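Local coordinates for protein 4-hydroxybenzoyl-CoA thioesterase (Pseudomonas sp. CBS3, PDB 1LO7) that hydrolyses 4-hydroxybenzoyl-CoA to 4-hydroxybenzoate and coenzyme A, the last step in the conversion of 4-chlorobenzoate to 4-hydroxybenzoate, at residues 36-41 with 80-85; 92-97 with 115-120. All coordinates share one frame; numbering follows the deposited sequence.

Contact 1. Residues 36-41 with 80-85; sequences RNYFIK and IETCIK
With chi1 at 172°, CG of Tyr38 lies anti to its backbone N, on the side of helix 36-41 that faces Thr82, Cys83 and Ile84. Thr82 answers with chi1 near -60°, a rotation that leaves OG1 beside its own backbone N and CG2 anti to it. The methyl group therefore meets the root of the tyrosine, Thr82 CG2 lying 3.9 Å from Tyr38 CB, while OG1 is hydrogen-bonded to His96 on the next strand. Further out, the ring passes obliquely by the strand backbone, with Tyr38 CD1 3.6 Å from Thr82 O. The Tyr38 and Ile84 side chains cross at about a right angle. Packing is tight at the phenol end: Ile84 CG1 approaches Tyr38 CZ to 3.4 Å and Tyr38 OH to 3.1 Å. No direct hydrogen bond joins the segments, but one water bridges them, 2.8 Å from Ile84 N, whose proton it accepts, and at a short 2.5 Å from Tyr38 OH. Phe39 adds a lighter apolar touch, its CZ 4.3 Å from Ile84 CD1, and offers one ring face to Tyr38 CD2. On another side of the helix, Arg36 forms salt bridges with Asp75 and Glu12 of the second subunit. The helix crosses the strand steeply, at -72° and 8.8 Å between the axes of the short segments, and the contact is buried near the centre of the chain. A long helix packed against a curved antiparallel sheet in this way is the defining arrangement of the hot dog fold.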
loop_
_atom_site.group_PDB
_atom_site.type_symbol
_atom_site.label_atom_id
_atom_site.label_comp_id
_atom_site.label_asym_id
_atom_site.label_seq_id
_atom_site.Cartn_x
_atom_site.Cartn_y
_atom_site.Cartn_z
ATOM N N ARG A 36 -16.731 2.769 -4.304
ATOM C CA ARG A 36 -17.560 1.890 -3.497
ATOM C C ARG A 36 -18.453 2.715 -2.592
ATOM O O ARG A 36 -19.610 2.346 -2.353
ATOM C CB ARG A 36 -16.704 0.955 -2.662
ATOM C CG ARG A 36 -17.478 -0.295 -2.237
ATOM C CD ARG A 36 -16.587 -1.265 -1.466
ATOM N NE ARG A 36 -16.117 -0.678 -0.182
ATOM C CZ ARG A 36 -16.831 -0.664 0.950
ATOM N NH1 ARG A 36 -18.035 -1.200 1.055
ATOM N NH2 ARG A 36 -16.303 -0.086 2.024
ATOM N N ASN A 37 -17.888 3.810 -2.067
ATOM C CA ASN A 37 -18.633 4.705 -1.195
ATOM C C ASN A 37 -19.879 5.236 -1.923
ATOM O O ASN A 37 -20.974 5.442 -1.334
ATOM C CB ASN A 37 -17.728 5.888 -0.744
ATOM C CG ASN A 37 -18.513 6.869 0.157
ATOM O OD1 ASN A 37 -18.792 6.552 1.344
ATOM N ND2 ASN A 37 -18.889 8.017 -0.386
ATOM N N TYR A 38 -19.703 5.492 -3.236
ATOM C CA TYR A 38 -20.820 5.994 -4.050
ATOM C C TYR A 38 -21.940 4.984 -4.015
ATOM O O TYR A 38 -23.071 5.308 -3.715
ATOM C CB TYR A 38 -20.338 6.146 -5.505
ATOM C CG TYR A 38 -21.439 6.474 -6.475
ATOM C CD1 TYR A 38 -21.845 7.797 -6.686
ATOM C CD2 TYR A 38 -22.061 5.452 -7.193
ATOM C CE1 TYR A 38 -22.863 8.100 -7.596
ATOM C CE2 TYR A 38 -23.079 5.728 -8.109
ATOM C CZ TYR A 38 -23.473 7.054 -8.298
ATOM O OH TYR A 38 -24.479 7.283 -9.202
ATOM N N PHE A 39 -21.627 3.722 -4.310
ATOM C CA PHE A 39 -22.672 2.721 -4.305
ATOM C C PHE A 39 -23.289 2.527 -2.916
ATOM O O PHE A 39 -24.525 2.377 -2.822
ATOM C CB PHE A 39 -22.123 1.377 -4.849
ATOM C CG PHE A 39 -21.813 1.484 -6.323
ATOM C CD1 PHE A 39 -22.842 1.803 -7.203
ATOM C CD2 PHE A 39 -20.526 1.294 -6.845
ATOM C CE1 PHE A 39 -22.612 1.921 -8.575
ATOM C CE2 PHE A 39 -20.275 1.422 -8.216
ATOM C CZ PHE A 39 -21.326 1.723 -9.085
ATOM N N ILE A 40 -22.445 2.508 -1.841
ATOM C CA ILE A 40 -22.984 2.316 -0.484
ATOM C C ILE A 40 -23.940 3.459 -0.125
ATOM O O ILE A 40 -25.041 3.236 0.429
ATOM C CB ILE A 40 -21.882 2.174 0.566
ATOM C CG1 ILE A 40 -21.116 0.860 0.409
ATOM C CG2 ILE A 40 -22.413 2.343 1.991
ATOM C CD1 ILE A 40 -21.918 -0.396 0.769
ATOM N N LYS A 41 -23.521 4.670 -0.469
ATOM C CA LYS A 41 -24.342 5.810 -0.170
ATOM C C LYS A 41 -25.594 5.797 -0.988
ATOM O O LYS A 41 -26.619 6.327 -0.563
ATOM C CB LYS A 41 -23.569 7.115 -0.293
ATOM C CG LYS A 41 -22.481 7.229 0.792
ATOM C CD LYS A 41 -23.072 7.399 2.202
ATOM C CE LYS A 41 -22.047 7.767 3.273
ATOM N NZ LYS A 41 -20.929 6.830 3.232
ATOM N N ILE A 80 -13.317 14.453 -2.714
ATOM C CA ILE A 80 -13.565 13.666 -3.912
ATOM C C ILE A 80 -15.076 13.685 -4.288
ATOM O O ILE A 80 -15.929 13.403 -3.433
ATOM C CB ILE A 80 -13.084 12.233 -3.736
ATOM C CG1 ILE A 80 -11.676 12.261 -3.134
ATOM C CG2 ILE A 80 -13.145 11.516 -5.103
ATOM C CD1 ILE A 80 -11.091 10.861 -2.970
ATOM N N GLU A 81 -15.393 14.029 -5.538
ATOM C CA GLU A 81 -16.778 14.048 -6.022
ATOM C C GLU A 81 -16.901 12.958 -7.073
ATOM O O GLU A 81 -16.145 12.922 -8.032
ATOM C CB GLU A 81 -17.128 15.433 -6.572
ATOM C CG GLU A 81 -18.590 15.557 -6.969
ATOM C CD GLU A 81 -18.981 16.997 -7.103
ATOM O OE1 GLU A 81 -18.279 17.883 -6.659
ATOM O OE2 GLU A 81 -20.157 17.193 -7.662
ATOM N N THR A 82 -17.834 12.037 -6.834
ATOM C CA THR A 82 -18.037 10.898 -7.699
ATOM C C THR A 82 -19.468 10.808 -8.242
ATOM O O THR A 82 -20.443 10.999 -7.526
ATOM C CB THR A 82 -17.759 9.600 -6.867
ATOM O OG1 THR A 82 -16.428 9.619 -6.384
ATOM C CG2 THR A 82 -17.965 8.329 -7.695
ATOM N N CYS A 83 -19.558 10.514 -9.538
ATOM C CA CYS A 83 -20.851 10.332 -10.186
ATOM C C CYS A 83 -20.717 9.320 -11.302
ATOM O O CYS A 83 -19.625 8.947 -11.713
ATOM C CB CYS A 83 -21.448 11.638 -10.735
ATOM S SG CYS A 83 -20.550 12.232 -12.185
ATOM N N ILE A 84 -21.852 8.851 -11.778
ATOM C CA ILE A 84 -21.868 7.945 -12.873
ATOM C C ILE A 84 -22.135 8.862 -14.075
ATOM O O ILE A 84 -23.156 9.545 -14.132
ATOM C CB ILE A 84 -22.972 6.924 -12.765
ATOM C CG1 ILE A 84 -22.763 6.096 -11.501
ATOM C CG2 ILE A 84 -22.976 6.055 -14.049
ATOM C CD1 ILE A 84 -21.669 5.054 -11.704
ATOM N N LYS A 85 -21.201 8.875 -15.005
ATOM C CA LYS A 85 -21.231 9.680 -16.200
ATOM C C LYS A 85 -22.103 9.019 -17.268
ATOM O O LYS A 85 -22.832 9.690 -17.991
ATOM C CB LYS A 85 -19.768 9.810 -16.680
ATOM C CG LYS A 85 -19.459 10.794 -17.805
ATOM C CD LYS A 85 -18.176 10.462 -18.587
ATOM C CE LYS A 85 -17.707 11.562 -19.540
ATOM N NZ LYS A 85 -17.805 11.199 -20.966
HETATM O O HOH W 1 -24.420 9.307 -10.650
#

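Contact 2. Residues 92-97 with 115-120; sequences FVQRHS and EIRVFA. With 4CO (4-hydroxyphenacyl coenzyme A), chain B.
The Phe92 ring has Arg117 O over one face, 3.5 Å above its plane and offset toward the rim, and it meets the Phe119 ring obliquely. A chi1 of 60° puts Phe92 CG between its backbone N and carbonyl carbon. Across the strands, Phe92 CZ packs 3.5 Å from Arg117 CB. The His96 ring receives Glu115 at its edge, turned 90° to the carboxylate: His96 NE2 donates to Glu115 OE1 at 2.8 Å, approaching from above the carboxylate plane. The same oxygen lies at the edge of the guanidinium, where Arg117 NE and NH2 both reach Glu115 OE1 at 2.8 Å in a side-on grip. Three donors thus converge on one buried oxygen, which would favour an ionised carboxylate. Asp32 and the carbonyl of Thr59 hold the guanidinium further, and its NH1 comes within 3.6 Å of C6B in the hydroxyphenacyl ring. Ile116 points to the opposite sheet face, as does Val93, and its CD1 packs 3.7 Å from adenine C2A; Val118 CG1 lies 3.6 Å from ribose O4D. Paired backbone bonds, including Gln94 N to Glu115 O at 2.7 Å, fix the antiparallel register. This is a twisted beta hairpin of the hot dog sheet, whose second strand lines the coenzyme A thioester pocket.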
loop_
_atom_site.group_PDB
_atom_site.type_symbol
_atom_site.label_atom_id
_atom_site.label_comp_id
_atom_site.label_asym_id
_atom_site.label_seq_id
_atom_site.Cartn_x
_atom_site.Cartn_y
_atom_site.Cartn_z
ATOM N N PHE A 92 -20.073 0.800 -17.038
ATOM C CA PHE A 92 -20.517 2.135 -16.696
ATOM C C PHE A 92 -19.251 2.990 -16.511
ATOM O O PHE A 92 -18.166 2.466 -16.188
ATOM C CB PHE A 92 -21.451 2.133 -15.467
ATOM C CG PHE A 92 -20.790 1.578 -14.209
ATOM C CD1 PHE A 92 -20.941 0.229 -13.848
ATOM C CD2 PHE A 92 -19.998 2.387 -13.378
ATOM C CE1 PHE A 92 -20.326 -0.301 -12.707
ATOM C CE2 PHE A 92 -19.385 1.872 -12.228
ATOM C CZ PHE A 92 -19.551 0.523 -11.882
ATOM N N VAL A 93 -19.410 4.273 -16.715
ATOM C CA VAL A 93 -18.301 5.193 -16.591
ATOM C C VAL A 93 -18.540 5.930 -15.310
ATOM O O VAL A 93 -19.581 6.557 -15.139
ATOM C CB VAL A 93 -18.251 6.184 -17.779
ATOM C CG1 VAL A 93 -17.096 7.176 -17.562
ATOM C CG2 VAL A 93 -18.099 5.499 -19.158
ATOM N N GLN A 94 -17.570 5.813 -14.398
ATOM C CA GLN A 94 -17.649 6.474 -13.112
ATOM C C GLN A 94 -16.565 7.578 -13.077
ATOM O O GLN A 94 -15.370 7.309 -13.222
ATOM C CB GLN A 94 -17.446 5.475 -11.936
ATOM C CG GLN A 94 -17.912 6.010 -10.582
ATOM C CD GLN A 94 -17.979 4.889 -9.539
ATOM O OE1 GLN A 94 -18.831 4.898 -8.634
ATOM N NE2 GLN A 94 -17.104 3.912 -9.668
ATOM N N ARG A 95 -17.015 8.799 -12.905
ATOM C CA ARG A 95 -16.104 9.930 -12.879
ATOM C C ARG A 95 -15.830 10.388 -11.456
ATOM O O ARG A 95 -16.745 10.461 -10.611
ATOM C CB ARG A 95 -16.690 11.111 -13.680
ATOM C CG ARG A 95 -15.879 12.415 -13.443
ATOM C CD ARG A 95 -16.165 13.485 -14.487
ATOM N NE ARG A 95 -15.703 13.046 -15.796
ATOM C CZ ARG A 95 -15.836 13.778 -16.893
ATOM N NH1 ARG A 95 -16.419 14.975 -16.874
ATOM N NH2 ARG A 95 -15.385 13.298 -18.026
ATOM N N HIS A 96 -14.542 10.706 -11.198
ATOM C CA HIS A 96 -14.133 11.191 -9.900
ATOM C C HIS A 96 -13.338 12.488 -10.045
ATOM O O HIS A 96 -12.391 12.531 -10.833
ATOM C CB HIS A 96 -13.240 10.217 -9.144
ATOM C CG HIS A 96 -13.702 8.805 -9.066
ATOM N ND1 HIS A 96 -14.555 8.394 -8.079
ATOM C CD2 HIS A 96 -13.351 7.741 -9.822
ATOM C CE1 HIS A 96 -14.738 7.096 -8.254
ATOM N NE2 HIS A 96 -14.042 6.678 -9.318
ATOM N N SER A 97 -13.732 13.535 -9.320
ATOM C CA SER A 97 -12.995 14.799 -9.354
ATOM C C SER A 97 -12.417 15.022 -7.961
ATOM O O SER A 97 -13.160 15.002 -6.959
ATOM C CB SER A 97 -13.883 15.943 -9.770
ATOM O OG SER A 97 -14.424 15.590 -11.046
ATOM N N GLU A 115 -13.275 6.258 -14.678
ATOM C CA GLU A 115 -13.085 4.820 -14.556
ATOM C C GLU A 115 -14.204 4.081 -15.256
ATOM O O GLU A 115 -15.362 4.473 -15.122
ATOM C CB GLU A 115 -13.108 4.358 -13.055
ATOM C CG GLU A 115 -11.957 4.957 -12.215
ATOM C CD GLU A 115 -12.017 4.451 -10.800
ATOM O OE1 GLU A 115 -13.050 4.241 -10.215
ATOM O OE2 GLU A 115 -10.838 4.297 -10.244
ATOM N N ILE A 116 -13.849 3.021 -15.953
ATOM C CA ILE A 116 -14.857 2.210 -16.598
ATOM C C ILE A 116 -14.883 0.910 -15.807
ATOM O O ILE A 116 -13.876 0.218 -15.702
ATOM C CB ILE A 116 -14.635 1.952 -18.076
ATOM C CG1 ILE A 116 -14.526 3.320 -18.817
ATOM C CG2 ILE A 116 -15.808 1.092 -18.576
ATOM C CD1 ILE A 116 -14.552 3.211 -20.349
ATOM N N ARG A 117 -16.030 0.591 -15.204
ATOM C CA ARG A 117 -16.126 -0.614 -14.418
ATOM C C ARG A 117 -17.332 -1.436 -14.842
ATOM O O ARG A 117 -18.161 -1.015 -15.686
ATOM C CB ARG A 117 -16.314 -0.205 -12.950
ATOM C CG ARG A 117 -15.047 0.366 -12.274
ATOM C CD ARG A 117 -15.399 0.986 -10.931
ATOM N NE ARG A 117 -14.294 1.682 -10.242
ATOM C CZ ARG A 117 -13.543 1.118 -9.293
ATOM N NH1 ARG A 117 -13.692 -0.169 -8.903
ATOM N NH2 ARG A 117 -12.613 1.887 -8.719
ATOM N N VAL A 118 -17.436 -2.612 -14.233
ATOM C CA VAL A 118 -18.568 -3.494 -14.517
ATOM C C VAL A 118 -18.919 -4.204 -13.267
ATOM O O VAL A 118 -18.064 -4.381 -12.402
ATOM C CB VAL A 118 -18.199 -4.574 -15.498
ATOM C CG1 VAL A 118 -17.798 -3.976 -16.835
ATOM C CG2 VAL A 118 -17.123 -5.505 -14.936
ATOM N N PHE A 119 -20.196 -4.609 -13.169
ATOM C CA PHE A 119 -20.661 -5.420 -12.044
ATOM C C PHE A 119 -20.236 -6.810 -12.439
ATOM O O PHE A 119 -20.349 -7.158 -13.589
ATOM C CB PHE A 119 -22.168 -5.374 -11.812
ATOM C CG PHE A 119 -22.528 -4.112 -11.061
ATOM C CD1 PHE A 119 -22.525 -4.078 -9.669
ATOM C CD2 PHE A 119 -22.841 -2.947 -11.762
ATOM C CE1 PHE A 119 -22.880 -2.918 -8.988
ATOM C CE2 PHE A 119 -23.190 -1.776 -11.088
ATOM C CZ PHE A 119 -23.195 -1.764 -9.693
ATOM N N ALA A 120 -19.694 -7.594 -11.516
ATOM C CA ALA A 120 -19.257 -8.888 -11.959
ATOM C C ALA A 120 -19.512 -9.967 -10.944
ATOM O O ALA A 120 -19.822 -9.714 -9.791
ATOM C CB ALA A 120 -17.747 -8.865 -12.234
HETATM N N1A 4CO B . -12.516 -0.013 -22.405
HETATM C C2A 4CO B . -13.863 0.214 -22.352
HETATM N N3A 4CO B . -14.803 -0.643 -22.047
HETATM C C4A 4CO B . -14.303 -1.860 -21.745
HETATM C C5A 4CO B . -12.971 -2.236 -21.769
HETATM C C6A 4CO B . -12.036 -1.246 -22.110
HETATM N N6A 4CO B . -10.741 -1.475 -22.158
HETATM N N7A 4CO B . -12.824 -3.575 -21.422
HETATM C C8A 4CO B . -14.074 -4.002 -21.205
HETATM N N9A 4CO B . -15.001 -3.013 -21.409
HETATM C C1D 4CO B . -16.462 -3.121 -21.357
HETATM C C2D 4CO B . -17.011 -3.915 -22.539
HETATM O O2D 4CO B . -17.081 -3.120 -23.725
HETATM C C3D 4CO B . -18.404 -4.212 -22.013
HETATM O O3D 4CO B . -19.154 -3.027 -21.916
HETATM P P3D 4CO B . -20.623 -2.914 -22.488
HETATM O O7A 4CO B . -20.493 -2.628 -23.902
HETATM O O8A 4CO B . -21.353 -4.161 -22.244
HETATM O O9A 4CO B . -21.309 -1.739 -21.739
HETATM C C4D 4CO B . -18.042 -4.591 -20.580
HETATM O O4D 4CO B . -16.766 -3.938 -20.298
HETATM C C5D 4CO B . -18.010 -6.052 -20.241
HETATM O O5D 4CO B . -16.895 -6.630 -20.926
HETATM P P1A 4CO B . -17.127 -7.972 -21.740
HETATM O O1A 4CO B . -15.860 -8.138 -22.470
HETATM O O2A 4CO B . -18.277 -7.900 -22.612
HETATM O O3A 4CO B . -17.395 -9.114 -20.771
HETATM P P2A 4CO B . -16.401 -10.150 -20.055
HETATM O O4A 4CO B . -17.223 -10.886 -19.071
HETATM O O5A 4CO B . -15.899 -11.078 -21.067
HETATM O O6A 4CO B . -15.024 -9.447 -19.493
HETATM C CBP 4CO B . -13.983 -8.850 -17.485
HETATM C CCP 4CO B . -15.157 -8.552 -18.420
HETATM C CDP 4CO B . -13.998 -10.318 -17.024
HETATM C CEP 4CO B . -13.995 -7.879 -16.312
HETATM C CAP 4CO B . -12.646 -8.811 -18.244
HETATM O OAP 4CO B . -12.473 -7.540 -18.873
HETATM C C9P 4CO B . -11.468 -8.808 -17.271
HETATM O O9P 4CO B . -11.249 -9.776 -16.575
HETATM N N8P 4CO B . -10.704 -7.581 -17.153
HETATM C C7P 4CO B . -9.760 -7.616 -16.030
HETATM C C6P 4CO B . -10.379 -7.053 -14.742
HETATM C C5P 4CO B . -9.256 -6.781 -13.735
HETATM O O5P 4CO B . -8.471 -7.650 -13.371
HETATM N N4P 4CO B . -9.249 -5.418 -13.258
HETATM C C3P 4CO B . -8.134 -5.064 -12.392
HETATM C C2P 4CO B . -8.301 -5.633 -11.007
HETATM S S1P 4CO B . -9.995 -5.680 -10.420
HETATM O O1B 4CO B . -9.361 -3.775 -7.845
HETATM C C1B 4CO B . -10.206 -4.641 -7.986
HETATM C C2B 4CO B . -11.592 -4.378 -7.579
HETATM C C3B 4CO B . -12.558 -5.401 -7.737
HETATM C C4B 4CO B . -13.872 -5.173 -7.335
HETATM C C5B 4CO B . -14.219 -3.938 -6.749
HETATM O O2B 4CO B . -15.528 -3.711 -6.275
HETATM C C6B 4CO B . -13.243 -2.911 -6.619
HETATM C C7B 4CO B . -11.917 -3.134 -7.037
HETATM C CB 4CO B . -9.869 -5.946 -8.607
#

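Contacts 1 and 2 lie side by side, their centres about 9 Å apart, because strands 77-87 and 91-101 are neighbours in one antiparallel sheet. Backbone pairing joins them at Glu81 O and Ser97 N, 2.8 Å apart. A polar connection runs across both: Thr82 OG1 of contact 1 is 2.8 Å from His96 ND1, whose other ring nitrogen serves Glu115 in contact 2. An aromatic one is formed where Phe39 CZ meets Phe92 CZ at 3.5 Å, Phe119 adding an edge-to-face partner for Phe39. The Phe39 side chain lies about 7 Å from the bound ligand and about 4 Å from the side chains of Trp47 and Thr59 in the substrate site, whereas contact 2 touches the ligand.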